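Long-range contacts in Phikz039 (Pseudomonas phage phikz, PDB 3ZBP), which belongs to the phage-encoded tubulin-like proteins of the PhuZ kind and is modelled here with GDP bound in its nucleotide pocket: residues A[70-75]-A[105-110]; A[127-132]-A[160-165]; A[147-152]-A[283-288]; A[164-169]-A[290-295]. All blocks are in the same frame, centred on the assembly; numbering follows the deposited sequence.

Contact 1 (A[70-75]-A[105-110]); sequences MGKDRK and GGASGS. With GDP (guanosine-5'-diphosphate), chain B.
Arg74 and Ala107 bring the two backbones together, with their CA atoms 4.6 Å apart where the start of helix 74-81 passes the glycine-rich turn leading into helix 109-122. Ala107 points its methyl group at the other segment, and its CB lies 3.5 Å from Lys72 C. The aliphatic part of Lys72 runs alongside the turn, with CD 4.0 Å from Gly106 CA. Its chain is bent at chi2 (-63°), and its end reaches the diphosphate. There Lys72 NZ donates to GDP O1B at 3.3 Å, and also to Gly69 O.

Arg74 grips Ser110 side-on with two nitrogens. Its NE donates to Ser110 OG at 2.8 Å. Its NH2 donates to Ser110 O at 2.8 Å in an almost straight bond (176°). Both acceptors lie near the guanidinium plane, but NH2 meets the carbonyl from above the carbonyl's own plane. A bend at chi3 (73°) folds the end of Arg74 over to Ser110. NH2 has a further partner in Thr150 OG1 of helix 138-158, so the guanidinium is held at several points. Ser110 OG in turn donates to Gly106 O at 2.7 Å, which ties the start of helix 109-122 back to the turn.

On the GDP side, the backbone N atoms of Ala107 and Ser108 both donate to O1B, the former at 2.9 Å. Gly109 N donates to O3B. A glycine-rich turn that wraps the phosphates with backbone N-H groups at the start of a helix is the signature loop of the tubulin/FtsZ fold.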
# COMPACT_ATOMS: atom_id res chain seq x y z
N MET A 70 1.75 -22.93 -1.30
CA MET A 70 3.16 -23.19 -0.97
C MET A 70 4.13 -22.75 -2.06
O MET A 70 5.22 -22.26 -1.77
CB MET A 70 3.38 -24.68 -0.67
CG MET A 70 2.80 -25.15 0.65
SD MET A 70 3.18 -26.90 0.92
CE MET A 70 4.93 -26.93 0.48
N GLY A 71 3.75 -22.96 -3.32
CA GLY A 71 4.61 -22.62 -4.44
C GLY A 71 4.58 -21.13 -4.73
O GLY A 71 5.46 -20.61 -5.41
N LYS A 72 3.56 -20.45 -4.20
CA LYS A 72 3.34 -19.03 -4.44
C LYS A 72 3.37 -18.69 -5.93
O LYS A 72 3.97 -17.69 -6.34
CB LYS A 72 4.34 -18.16 -3.67
CG LYS A 72 4.38 -18.40 -2.16
CD LYS A 72 3.05 -18.07 -1.48
CE LYS A 72 3.20 -18.17 0.04
NZ LYS A 72 1.85 -18.29 0.70
N ASP A 73 2.74 -19.54 -6.73
CA ASP A 73 2.64 -19.32 -8.16
C ASP A 73 1.62 -18.19 -8.40
O ASP A 73 0.41 -18.40 -8.25
CB ASP A 73 2.18 -20.62 -8.82
CG ASP A 73 2.18 -20.55 -10.33
OD1 ASP A 73 1.60 -19.61 -10.90
OD2 ASP A 73 2.76 -21.46 -10.96
N ARG A 74 2.10 -17.01 -8.75
CA ARG A 74 1.24 -15.85 -8.95
C ARG A 74 0.32 -15.96 -10.17
O ARG A 74 -0.81 -15.46 -10.14
CB ARG A 74 2.06 -14.56 -9.05
CG ARG A 74 2.72 -14.13 -7.75
CD ARG A 74 3.54 -12.86 -7.93
NE ARG A 74 2.69 -11.68 -8.07
CZ ARG A 74 2.66 -10.90 -9.15
NH1 ARG A 74 3.46 -11.16 -10.19
NH2 ARG A 74 1.84 -9.85 -9.18
N LYS A 75 0.79 -16.59 -11.24
CA LYS A 75 -0.11 -16.79 -12.37
C LYS A 75 -1.31 -17.62 -11.94
O LYS A 75 -2.45 -17.29 -12.26
CB LYS A 75 0.59 -17.47 -13.55
CG LYS A 75 -0.36 -17.92 -14.66
CD LYS A 75 0.39 -18.75 -15.70
CE LYS A 75 -0.52 -19.18 -16.83
NZ LYS A 75 0.28 -19.84 -17.91
N GLY A 105 5.94 -10.60 -2.24
CA GLY A 105 6.68 -11.85 -2.42
C GLY A 105 5.84 -13.12 -2.40
O GLY A 105 6.34 -14.20 -2.74
N GLY A 106 4.57 -13.00 -2.02
CA GLY A 106 3.68 -14.15 -2.02
C GLY A 106 2.85 -14.19 -3.29
O GLY A 106 3.19 -13.55 -4.29
N ALA A 107 1.74 -14.92 -3.25
CA ALA A 107 0.93 -15.07 -4.45
C ALA A 107 -0.48 -14.52 -4.30
O ALA A 107 -1.12 -14.16 -5.30
CB ALA A 107 0.89 -16.53 -4.88
N SER A 108 -0.99 -14.48 -3.07
CA SER A 108 -2.36 -14.02 -2.87
C SER A 108 -2.47 -12.50 -2.78
O SER A 108 -3.23 -11.87 -3.52
CB SER A 108 -2.98 -14.70 -1.65
OG SER A 108 -3.11 -16.09 -1.91
N GLY A 109 -1.71 -11.90 -1.88
CA GLY A 109 -1.74 -10.46 -1.75
C GLY A 109 -1.24 -9.79 -3.01
O GLY A 109 -1.78 -8.76 -3.42
N SER A 110 -0.25 -10.39 -3.66
CA SER A 110 0.45 -9.73 -4.77
C SER A 110 -0.34 -9.83 -6.06
O SER A 110 0.07 -9.28 -7.08
CB SER A 110 1.84 -10.33 -4.98
OG SER A 110 1.75 -11.66 -5.48
PB GDP B . 0.49 -14.67 0.36
O1B GDP B . 0.50 -15.70 -0.74
O2B GDP B . -0.52 -15.03 1.42
O3B GDP B . 0.11 -13.34 -0.23
O3A GDP B . 2.00 -14.61 0.94
PA GDP B . 2.47 -13.95 2.33
O1A GDP B . 1.89 -12.58 2.52
O2A GDP B . 2.07 -14.80 3.50
O5' GDP B . 4.08 -14.03 2.26
C5' GDP B . 4.86 -13.51 1.19
C4' GDP B . 6.14 -12.85 1.70
O4' GDP B . 5.78 -11.94 2.74
C3' GDP B . 7.19 -13.78 2.31
O3' GDP B . 8.47 -13.21 2.00
C2' GDP B . 6.99 -13.63 3.80
O2' GDP B . 8.23 -13.83 4.48
C1' GDP B . 6.55 -12.19 3.92
N9 GDP B . 5.61 -11.96 5.04
C8 GDP B . 4.59 -12.78 5.37
N7 GDP B . 3.90 -12.27 6.42
C5 GDP B . 4.48 -11.10 6.76
C6 GDP B . 4.22 -10.07 7.78
O6 GDP B . 3.28 -10.21 8.59
N1 GDP B . 5.03 -9.00 7.82
C2 GDP B . 6.05 -8.86 6.94
N2 GDP B . 6.83 -7.76 7.03
N3 GDP B . 6.34 -9.78 5.98
C4 GDP B . 5.59 -10.90 5.85

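Contact 2 (A[127-132]-A[160-165]); sequences VVSVVI and VPMIIN. With GDP (guanosine-5'-diphosphate), chain B.
Ser129 is bonded through its backbone to both Ile163 and Asn165. Ser129 N donates to Ile163 O at 3.0 Å, and Asn165 N donates to Ser129 O at 2.8 Å. Val131 N then donates to Asn165 O at 2.9 Å. All three bonds are close to straight. Side chains pack closely at this end. Asn165 lies beside Val130, pointing the same way. Its OD1 is 3.8 Å from Val130 CG1 and almost as near to the other methyl. That oxygen also accepts a bond from His167 NE2, while ND2 donates to Leu224 O on the next strand. On the other face, Val131 CG2 meets Ile164 CG2 at 3.8 Å. With chi1 at -49°, this Val131 methyl sits between the backbone N and the carbonyl carbon.

Strands 127-133 and 163-168 are parallel neighbours, joined through helix 138-158 in a beta-alpha-beta crossover of the Rossmann-like nucleotide-binding half of the tubulin fold.

Toward residues 127 and 160 direct backbone bonds give way to water. One water donates to Val127 O and accepts from Ile163 N, at 2.8 Å from that nitrogen. A second water donates to Ile163 O and is hydrogen-bonded to Ser129 OG, which also bonds Tyr102 OH. Ile163 still packs here, with CG2 4.1 Å from Val128 CG2 and CD1 against Val127 O. Met162 CE touches Ser129 OG at 3.8 Å.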
# COMPACT_ATOMS: atom_id res chain seq x y z
N VAL A 127 -6.54 5.71 -4.57
CA VAL A 127 -6.01 4.49 -3.97
C VAL A 127 -4.52 4.63 -3.65
O VAL A 127 -3.76 5.22 -4.42
CB VAL A 127 -6.21 3.27 -4.91
CG1 VAL A 127 -5.91 1.95 -4.17
CG2 VAL A 127 -7.64 3.25 -5.47
N VAL A 128 -4.12 4.07 -2.51
CA VAL A 128 -2.71 3.93 -2.16
C VAL A 128 -2.43 2.47 -1.78
O VAL A 128 -3.25 1.84 -1.13
CB VAL A 128 -2.35 4.87 -0.98
CG1 VAL A 128 -0.97 4.52 -0.38
CG2 VAL A 128 -2.38 6.32 -1.43
N SER A 129 -1.29 1.93 -2.20
CA SER A 129 -0.88 0.61 -1.74
C SER A 129 0.24 0.73 -0.73
O SER A 129 1.16 1.54 -0.91
CB SER A 129 -0.41 -0.27 -2.90
OG SER A 129 -1.46 -0.55 -3.80
N VAL A 130 0.16 -0.08 0.32
CA VAL A 130 1.24 -0.24 1.29
C VAL A 130 1.72 -1.66 1.11
O VAL A 130 0.97 -2.61 1.40
CB VAL A 130 0.74 -0.00 2.73
CG1 VAL A 130 1.85 -0.32 3.74
CG2 VAL A 130 0.29 1.45 2.89
N VAL A 131 2.94 -1.82 0.61
CA VAL A 131 3.41 -3.13 0.16
C VAL A 131 4.76 -3.53 0.77
O VAL A 131 5.47 -2.68 1.31
CB VAL A 131 3.52 -3.18 -1.37
CG1 VAL A 131 2.25 -2.65 -2.03
CG2 VAL A 131 4.74 -2.38 -1.85
N ILE A 132 5.09 -4.82 0.69
CA ILE A 132 6.32 -5.35 1.29
C ILE A 132 7.13 -6.14 0.27
O ILE A 132 6.64 -7.15 -0.26
CB ILE A 132 6.01 -6.32 2.46
CG1 ILE A 132 5.24 -5.61 3.57
CG2 ILE A 132 7.31 -6.93 3.01
CD1 ILE A 132 4.49 -6.58 4.51
N VAL A 160 -4.26 5.44 -14.43
CA VAL A 160 -4.13 6.29 -13.24
C VAL A 160 -2.82 5.88 -12.58
O VAL A 160 -2.52 4.69 -12.49
CB VAL A 160 -5.30 6.05 -12.26
CG1 VAL A 160 -5.14 6.90 -10.99
CG2 VAL A 160 -6.66 6.34 -12.95
N PRO A 161 -2.01 6.87 -12.13
CA PRO A 161 -0.73 6.52 -11.49
C PRO A 161 -0.93 5.61 -10.27
O PRO A 161 -1.63 5.98 -9.33
CB PRO A 161 -0.18 7.89 -11.04
CG PRO A 161 -0.83 8.89 -11.93
CD PRO A 161 -2.19 8.32 -12.28
N MET A 162 -0.33 4.42 -10.29
CA MET A 162 -0.38 3.58 -9.10
C MET A 162 0.62 4.07 -8.06
O MET A 162 1.82 4.18 -8.33
CB MET A 162 -0.10 2.12 -9.45
CG MET A 162 -0.26 1.19 -8.28
SD MET A 162 0.14 -0.49 -8.77
CE MET A 162 -0.50 -1.39 -7.36
N ILE A 163 0.10 4.38 -6.88
CA ILE A 163 0.89 4.92 -5.78
C ILE A 163 1.36 3.81 -4.85
O ILE A 163 0.55 3.06 -4.28
CB ILE A 163 0.07 5.94 -4.97
CG1 ILE A 163 -0.45 7.05 -5.88
CG2 ILE A 163 0.91 6.53 -3.86
CD1 ILE A 163 -1.50 7.97 -5.20
N ILE A 164 2.67 3.73 -4.67
CA ILE A 164 3.25 2.63 -3.92
C ILE A 164 4.02 3.15 -2.71
O ILE A 164 5.00 3.88 -2.85
CB ILE A 164 4.24 1.85 -4.80
CG1 ILE A 164 3.57 1.39 -6.10
CG2 ILE A 164 4.86 0.70 -4.01
CD1 ILE A 164 2.44 0.37 -5.89
N ASN A 165 3.56 2.77 -1.51
CA ASN A 165 4.33 2.98 -0.29
C ASN A 165 5.09 1.68 0.01
O ASN A 165 4.49 0.66 0.36
CB ASN A 165 3.41 3.41 0.87
CG ASN A 165 4.15 3.60 2.17
OD1 ASN A 165 3.95 2.84 3.12
ND2 ASN A 165 5.01 4.64 2.24
PB GDP B . 0.49 -14.67 0.36
O1B GDP B . 0.50 -15.70 -0.74
O2B GDP B . -0.52 -15.03 1.42
O3B GDP B . 0.11 -13.34 -0.23
O3A GDP B . 2.00 -14.61 0.94
PA GDP B . 2.47 -13.95 2.33
O1A GDP B . 1.89 -12.58 2.52
O2A GDP B . 2.07 -14.80 3.50
O5' GDP B . 4.08 -14.03 2.26
C5' GDP B . 4.86 -13.51 1.19
C4' GDP B . 6.14 -12.85 1.70
O4' GDP B . 5.78 -11.94 2.74
C3' GDP B . 7.19 -13.78 2.31
O3' GDP B . 8.47 -13.21 2.00
C2' GDP B . 6.99 -13.63 3.80
O2' GDP B . 8.23 -13.83 4.48
C1' GDP B . 6.55 -12.19 3.92
N9 GDP B . 5.61 -11.96 5.04
C8 GDP B . 4.59 -12.78 5.37
N7 GDP B . 3.90 -12.27 6.42
C5 GDP B . 4.48 -11.10 6.76
C6 GDP B . 4.22 -10.07 7.78
O6 GDP B . 3.28 -10.21 8.59
N1 GDP B . 5.03 -9.00 7.82
C2 GDP B . 6.05 -8.86 6.94
N2 GDP B . 6.83 -7.76 7.03
N3 GDP B . 6.34 -9.78 5.98
C4 GDP B . 5.59 -10.90 5.85
O HOH W 1 -2.59 3.88 -6.43
O HOH W 2 -1.68 1.65 -5.28

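Contact 3 (A[147-152]-A[283-288]); sequences SLKTFE and LSIEDI
Ile285 carries this contact, pressed against Leu148 and Glu152 at the start of helix 285-302. Its CB lies 3.8 Å from Leu148 CB, and the two side chains lie alongside one another, running opposite ways. From CB the chain branches. CG2 turns back to the backbone of helix 138-158 and comes 3.7 Å from Leu148 O. CG1 sits between the backbone N and the carbonyl carbon (chi1 60°) and heads for Glu152. At the tip, CD1 rests against the Glu152 carboxylate group, 3.6 Å from CD. The stem of Glu152 is also near, so the tip of Ile285 touches carbon and carboxylate together.

Leu148 returns the contact with its two methyls. CD1 lies 3.6 Å from Ile285 O, and CD2 meets Ile288 CG2 at 4.2 Å, one turn further along the helix.

No direct hydrogen bond crosses between the segments. A water does the linking instead. It donates to Glu152 OE2 at 3.0 Å and to Leu283 O at 2.9 Å, and it accepts from Ile285 N. The first N-H of the helix is thus tied to the acid. Ser284 is the N-cap, and its OG accepts from Asp287 N.

The contact packs helix 138-158 against the start of helix 285-302. Leu148 also touches Met104. Ile288 also leans on Tyr166 of strand 163-168, and Phe151 on Ile164 of the same strand.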
# COMPACT_ATOMS: atom_id res chain seq x y z
N SER A 147 6.03 -8.51 -9.04
CA SER A 147 5.07 -7.52 -8.54
C SER A 147 5.42 -6.12 -9.01
O SER A 147 4.53 -5.31 -9.24
CB SER A 147 4.98 -7.56 -7.01
OG SER A 147 4.33 -8.75 -6.59
N LEU A 148 6.71 -5.83 -9.14
CA LEU A 148 7.14 -4.51 -9.60
C LEU A 148 6.61 -4.28 -11.01
O LEU A 148 6.09 -3.21 -11.32
CB LEU A 148 8.66 -4.39 -9.57
CG LEU A 148 9.34 -4.31 -8.20
CD1 LEU A 148 10.85 -4.55 -8.35
CD2 LEU A 148 9.07 -2.96 -7.51
N LYS A 149 6.69 -5.31 -11.85
CA LYS A 149 6.15 -5.21 -13.19
C LYS A 149 4.61 -5.15 -13.18
O LYS A 149 4.01 -4.41 -13.97
CB LYS A 149 6.67 -6.36 -14.07
CG LYS A 149 8.14 -6.16 -14.43
CD LYS A 149 8.65 -7.20 -15.41
CE LYS A 149 10.12 -6.96 -15.73
NZ LYS A 149 10.65 -8.03 -16.63
N THR A 150 3.98 -5.90 -12.28
CA THR A 150 2.54 -5.77 -12.09
C THR A 150 2.15 -4.32 -11.79
O THR A 150 1.13 -3.82 -12.30
CB THR A 150 2.06 -6.69 -10.97
OG1 THR A 150 2.36 -8.05 -11.32
CG2 THR A 150 0.55 -6.54 -10.75
N PHE A 151 2.95 -3.63 -10.98
CA PHE A 151 2.65 -2.22 -10.66
C PHE A 151 2.55 -1.37 -11.92
O PHE A 151 1.64 -0.56 -12.06
CB PHE A 151 3.72 -1.63 -9.74
CG PHE A 151 3.77 -2.27 -8.38
CD1 PHE A 151 2.69 -3.01 -7.90
CD2 PHE A 151 4.89 -2.12 -7.57
CE1 PHE A 151 2.73 -3.60 -6.64
CE2 PHE A 151 4.94 -2.71 -6.32
CZ PHE A 151 3.86 -3.44 -5.85
N GLU A 152 3.49 -1.56 -12.85
CA GLU A 152 3.49 -0.79 -14.08
C GLU A 152 2.27 -1.14 -14.94
O GLU A 152 1.68 -0.26 -15.58
CB GLU A 152 4.80 -0.99 -14.86
CG GLU A 152 6.01 -0.44 -14.10
CD GLU A 152 6.98 0.35 -14.98
OE1 GLU A 152 7.40 -0.18 -16.04
OE2 GLU A 152 7.35 1.49 -14.59
N LEU A 283 9.03 6.37 -9.40
CA LEU A 283 9.52 5.08 -8.94
C LEU A 283 10.23 4.34 -10.05
O LEU A 283 9.72 4.21 -11.16
CB LEU A 283 8.37 4.22 -8.39
CG LEU A 283 8.83 2.86 -7.85
CD1 LEU A 283 9.21 2.96 -6.39
CD2 LEU A 283 7.79 1.78 -8.05
N SER A 284 11.43 3.85 -9.74
CA SER A 284 12.20 3.07 -10.69
C SER A 284 12.14 1.62 -10.27
O SER A 284 12.83 1.21 -9.35
CB SER A 284 13.66 3.51 -10.71
OG SER A 284 14.44 2.59 -11.45
N ILE A 285 11.30 0.84 -10.94
CA ILE A 285 11.21 -0.56 -10.59
C ILE A 285 12.54 -1.26 -10.86
O ILE A 285 12.88 -2.23 -10.18
CB ILE A 285 10.06 -1.26 -11.32
CG1 ILE A 285 10.25 -1.18 -12.84
CG2 ILE A 285 8.73 -0.63 -10.90
CD1 ILE A 285 9.24 -2.03 -13.61
N GLU A 286 13.31 -0.75 -11.81
CA GLU A 286 14.60 -1.35 -12.13
C GLU A 286 15.57 -1.21 -10.95
O GLU A 286 16.27 -2.16 -10.60
CB GLU A 286 15.18 -0.74 -13.42
CG GLU A 286 16.52 -1.33 -13.84
CD GLU A 286 16.70 -1.37 -15.35
OE1 GLU A 286 16.11 -2.27 -16.00
OE2 GLU A 286 17.44 -0.52 -15.89
N ASP A 287 15.58 -0.05 -10.31
CA ASP A 287 16.44 0.17 -9.15
C ASP A 287 16.07 -0.73 -7.98
O ASP A 287 16.95 -1.25 -7.28
CB ASP A 287 16.34 1.62 -8.68
CG ASP A 287 17.15 2.57 -9.53
OD1 ASP A 287 17.93 2.09 -10.38
OD2 ASP A 287 17.00 3.79 -9.34
N ILE A 288 14.77 -0.90 -7.74
CA ILE A 288 14.34 -1.74 -6.63
C ILE A 288 14.64 -3.22 -6.91
O ILE A 288 15.09 -3.93 -6.02
CB ILE A 288 12.85 -1.53 -6.30
CG1 ILE A 288 12.59 -0.06 -5.99
CG2 ILE A 288 12.42 -2.41 -5.12
CD1 ILE A 288 11.20 0.19 -5.44
O HOH W 3 9.91 2.26 -13.25

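Contact 4 (A[164-169]-A[290-295]); sequences INYHEN and KRLEER. With GDP (guanosine-5'-diphosphate), chain B.
A salt-bridge network joins Glu168, near the end of strand 163-168, to Arg291 and Arg295, one turn apart on helix 285-302. The Glu168 carboxylate is shared between them. OE1 pairs with Arg291 NH1 at 2.9 Å, and the two flat groups are tilted 32° apart. OE2 accepts from Arg295 NH1 at 2.8 Å. Here the planes stand nearly upright to each other (81°). The oxygen lies at the guanidinium edge, yet NH1 comes from above the carboxylate plane. Glu168 reaches both arginines because CG is anti to the backbone N (chi1 -170°) and the chain runs extended.

Tyr166 adds a third grip. Its OH donates to Glu168 OE1 at 2.5 Å, a short bond. Two arginines and a hydroxyl on one carboxylate would probably hold it charged. Arg291 NH1 also lies at the edge of the Tyr166 ring, 3.8 Å from CE2. Leu292 CD2 packs against Tyr166 OH at 3.4 Å.

Strand and helix run nearly parallel, their axes 12.1 Å apart. Leu292 also touches Leu141 and Ser144 of helix 138-158, which adjoins the same part of helix 285-302. Next to Glu168 in the chain, Asn169 hydrogen-bonds the guanine of GDP.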
# COMPACT_ATOMS: atom_id res chain seq x y z
N ILE A 164 2.67 3.73 -4.67
CA ILE A 164 3.25 2.63 -3.92
C ILE A 164 4.02 3.15 -2.71
O ILE A 164 5.00 3.88 -2.85
CB ILE A 164 4.24 1.85 -4.80
CG1 ILE A 164 3.57 1.39 -6.10
CG2 ILE A 164 4.86 0.70 -4.01
CD1 ILE A 164 2.44 0.37 -5.89
N ASN A 165 3.56 2.77 -1.51
CA ASN A 165 4.33 2.98 -0.29
C ASN A 165 5.09 1.68 0.01
O ASN A 165 4.49 0.66 0.36
CB ASN A 165 3.41 3.41 0.87
CG ASN A 165 4.15 3.60 2.17
OD1 ASN A 165 3.95 2.84 3.12
ND2 ASN A 165 5.01 4.64 2.24
N TYR A 166 6.41 1.73 -0.17
CA TYR A 166 7.25 0.52 -0.19
C TYR A 166 8.00 0.27 1.12
O TYR A 166 8.70 1.16 1.64
CB TYR A 166 8.25 0.62 -1.35
CG TYR A 166 9.18 -0.56 -1.47
CD1 TYR A 166 8.75 -1.76 -2.01
CD2 TYR A 166 10.49 -0.48 -1.02
CE1 TYR A 166 9.59 -2.85 -2.12
CE2 TYR A 166 11.35 -1.57 -1.12
CZ TYR A 166 10.90 -2.74 -1.67
OH TYR A 166 11.73 -3.82 -1.76
N HIS A 167 7.83 -0.93 1.66
CA HIS A 167 8.61 -1.40 2.78
C HIS A 167 9.37 -2.65 2.35
O HIS A 167 8.90 -3.41 1.49
CB HIS A 167 7.68 -1.70 3.96
CG HIS A 167 6.90 -0.50 4.39
ND1 HIS A 167 7.25 0.26 5.48
CD2 HIS A 167 5.81 0.09 3.84
CE1 HIS A 167 6.39 1.27 5.60
NE2 HIS A 167 5.51 1.19 4.61
N GLU A 168 10.54 -2.88 2.93
CA GLU A 168 11.36 -4.01 2.53
C GLU A 168 11.71 -4.87 3.74
O GLU A 168 12.09 -4.35 4.80
CB GLU A 168 12.62 -3.52 1.81
CG GLU A 168 13.43 -4.61 1.13
CD GLU A 168 14.46 -4.05 0.16
OE1 GLU A 168 14.06 -3.39 -0.83
OE2 GLU A 168 15.67 -4.27 0.39
N ASN A 169 11.55 -6.19 3.60
CA ASN A 169 11.98 -7.13 4.63
C ASN A 169 13.50 -7.30 4.59
O ASN A 169 14.01 -8.26 4.02
CB ASN A 169 11.31 -8.49 4.43
CG ASN A 169 9.91 -8.55 5.00
OD1 ASN A 169 9.47 -7.63 5.70
ND2 ASN A 169 9.20 -9.64 4.71
N LYS A 290 17.07 -4.45 -8.78
CA LYS A 290 18.51 -4.66 -8.64
C LYS A 290 18.95 -4.77 -7.19
O LYS A 290 19.78 -5.60 -6.86
CB LYS A 290 19.30 -3.55 -9.36
CG LYS A 290 19.15 -3.62 -10.87
CD LYS A 290 19.92 -2.49 -11.59
CE LYS A 290 19.75 -2.62 -13.10
NZ LYS A 290 19.87 -1.31 -13.82
N ARG A 291 18.37 -3.94 -6.33
CA ARG A 291 18.69 -3.98 -4.91
C ARG A 291 18.28 -5.33 -4.32
O ARG A 291 19.09 -5.99 -3.66
CB ARG A 291 17.97 -2.85 -4.16
CG ARG A 291 18.47 -2.62 -2.73
CD ARG A 291 17.39 -1.98 -1.85
NE ARG A 291 16.57 -1.01 -2.57
CZ ARG A 291 15.48 -0.42 -2.08
NH1 ARG A 291 15.07 -0.70 -0.85
NH2 ARG A 291 14.80 0.46 -2.81
N LEU A 292 17.03 -5.73 -4.55
CA LEU A 292 16.54 -7.02 -4.08
C LEU A 292 17.48 -8.14 -4.53
O LEU A 292 17.83 -9.02 -3.74
CB LEU A 292 15.13 -7.29 -4.61
CG LEU A 292 13.99 -6.36 -4.16
CD1 LEU A 292 12.71 -6.70 -4.92
CD2 LEU A 292 13.73 -6.43 -2.66
N GLU A 293 17.89 -8.10 -5.80
CA GLU A 293 18.77 -9.14 -6.33
C GLU A 293 20.14 -9.12 -5.64
O GLU A 293 20.65 -10.17 -5.23
CB GLU A 293 18.92 -9.01 -7.85
CG GLU A 293 17.70 -9.54 -8.62
CD GLU A 293 17.71 -9.15 -10.08
OE1 GLU A 293 18.71 -8.55 -10.53
OE2 GLU A 293 16.72 -9.43 -10.79
N GLU A 294 20.73 -7.93 -5.50
CA GLU A 294 22.02 -7.79 -4.81
C GLU A 294 21.95 -8.27 -3.36
O GLU A 294 22.84 -8.97 -2.88
CB GLU A 294 22.48 -6.33 -4.83
CG GLU A 294 22.94 -5.83 -6.20
CD GLU A 294 23.02 -4.32 -6.28
OE1 GLU A 294 22.22 -3.63 -5.60
OE2 GLU A 294 23.88 -3.81 -7.04
N ARG A 295 20.89 -7.90 -2.66
CA ARG A 295 20.77 -8.31 -1.27
C ARG A 295 20.52 -9.80 -1.13
O ARG A 295 20.98 -10.43 -0.16
CB ARG A 295 19.71 -7.47 -0.55
CG ARG A 295 20.21 -6.07 -0.23
CD ARG A 295 19.16 -5.24 0.48
NE ARG A 295 19.76 -4.26 1.38
CZ ARG A 295 19.07 -3.40 2.12
NH1 ARG A 295 17.74 -3.40 2.06
NH2 ARG A 295 19.69 -2.54 2.92
PB GDP B . 0.49 -14.67 0.36
O1B GDP B . 0.50 -15.70 -0.74
O2B GDP B . -0.52 -15.03 1.42
O3B GDP B . 0.11 -13.34 -0.23
O3A GDP B . 2.00 -14.61 0.94
PA GDP B . 2.47 -13.95 2.33
O1A GDP B . 1.89 -12.58 2.52
O2A GDP B . 2.07 -14.80 3.50
O5' GDP B . 4.08 -14.03 2.26
C5' GDP B . 4.86 -13.51 1.19
C4' GDP B . 6.14 -12.85 1.70
O4' GDP B . 5.78 -11.94 2.74
C3' GDP B . 7.19 -13.78 2.31
O3' GDP B . 8.47 -13.21 2.00
C2' GDP B . 6.99 -13.63 3.80
O2' GDP B . 8.23 -13.83 4.48
C1' GDP B . 6.55 -12.19 3.92
N9 GDP B . 5.61 -11.96 5.04
C8 GDP B . 4.59 -12.78 5.37
N7 GDP B . 3.90 -12.27 6.42
C5 GDP B . 4.48 -11.10 6.76
C6 GDP B . 4.22 -10.07 7.78
O6 GDP B . 3.28 -10.21 8.59
N1 GDP B . 5.03 -9.00 7.82
C2 GDP B . 6.05 -8.86 6.94
N2 GDP B . 6.83 -7.76 7.03
N3 GDP B . 6.34 -9.78 5.98
C4 GDP B . 5.59 -10.90 5.85

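How the contacts relate
Contacts 1, 2 and 4 all touch GDP, at different places. Contact 1 holds the beta-phosphate. Ile132 of contact 2 and Asn169 of contact 4 reach the guanine. Contact 3 stays clear of GDP, the side chain of Leu148 being about 13 Å from the bound GDP. Contacts 2 and 4 share Ile164 and Asn165, and Val131 O lies 3.0 Å from His167 N between them. Helix 138-158 connects contact 3 to the others. Ser147 OG is 3.4 Å from Ser110 CB of contact 1, and Met162 SD of contact 2 is 3.6 Å from Phe151 CA. Contacts 3 and 4 both use helix 285-302, with centres about 10 Å apart.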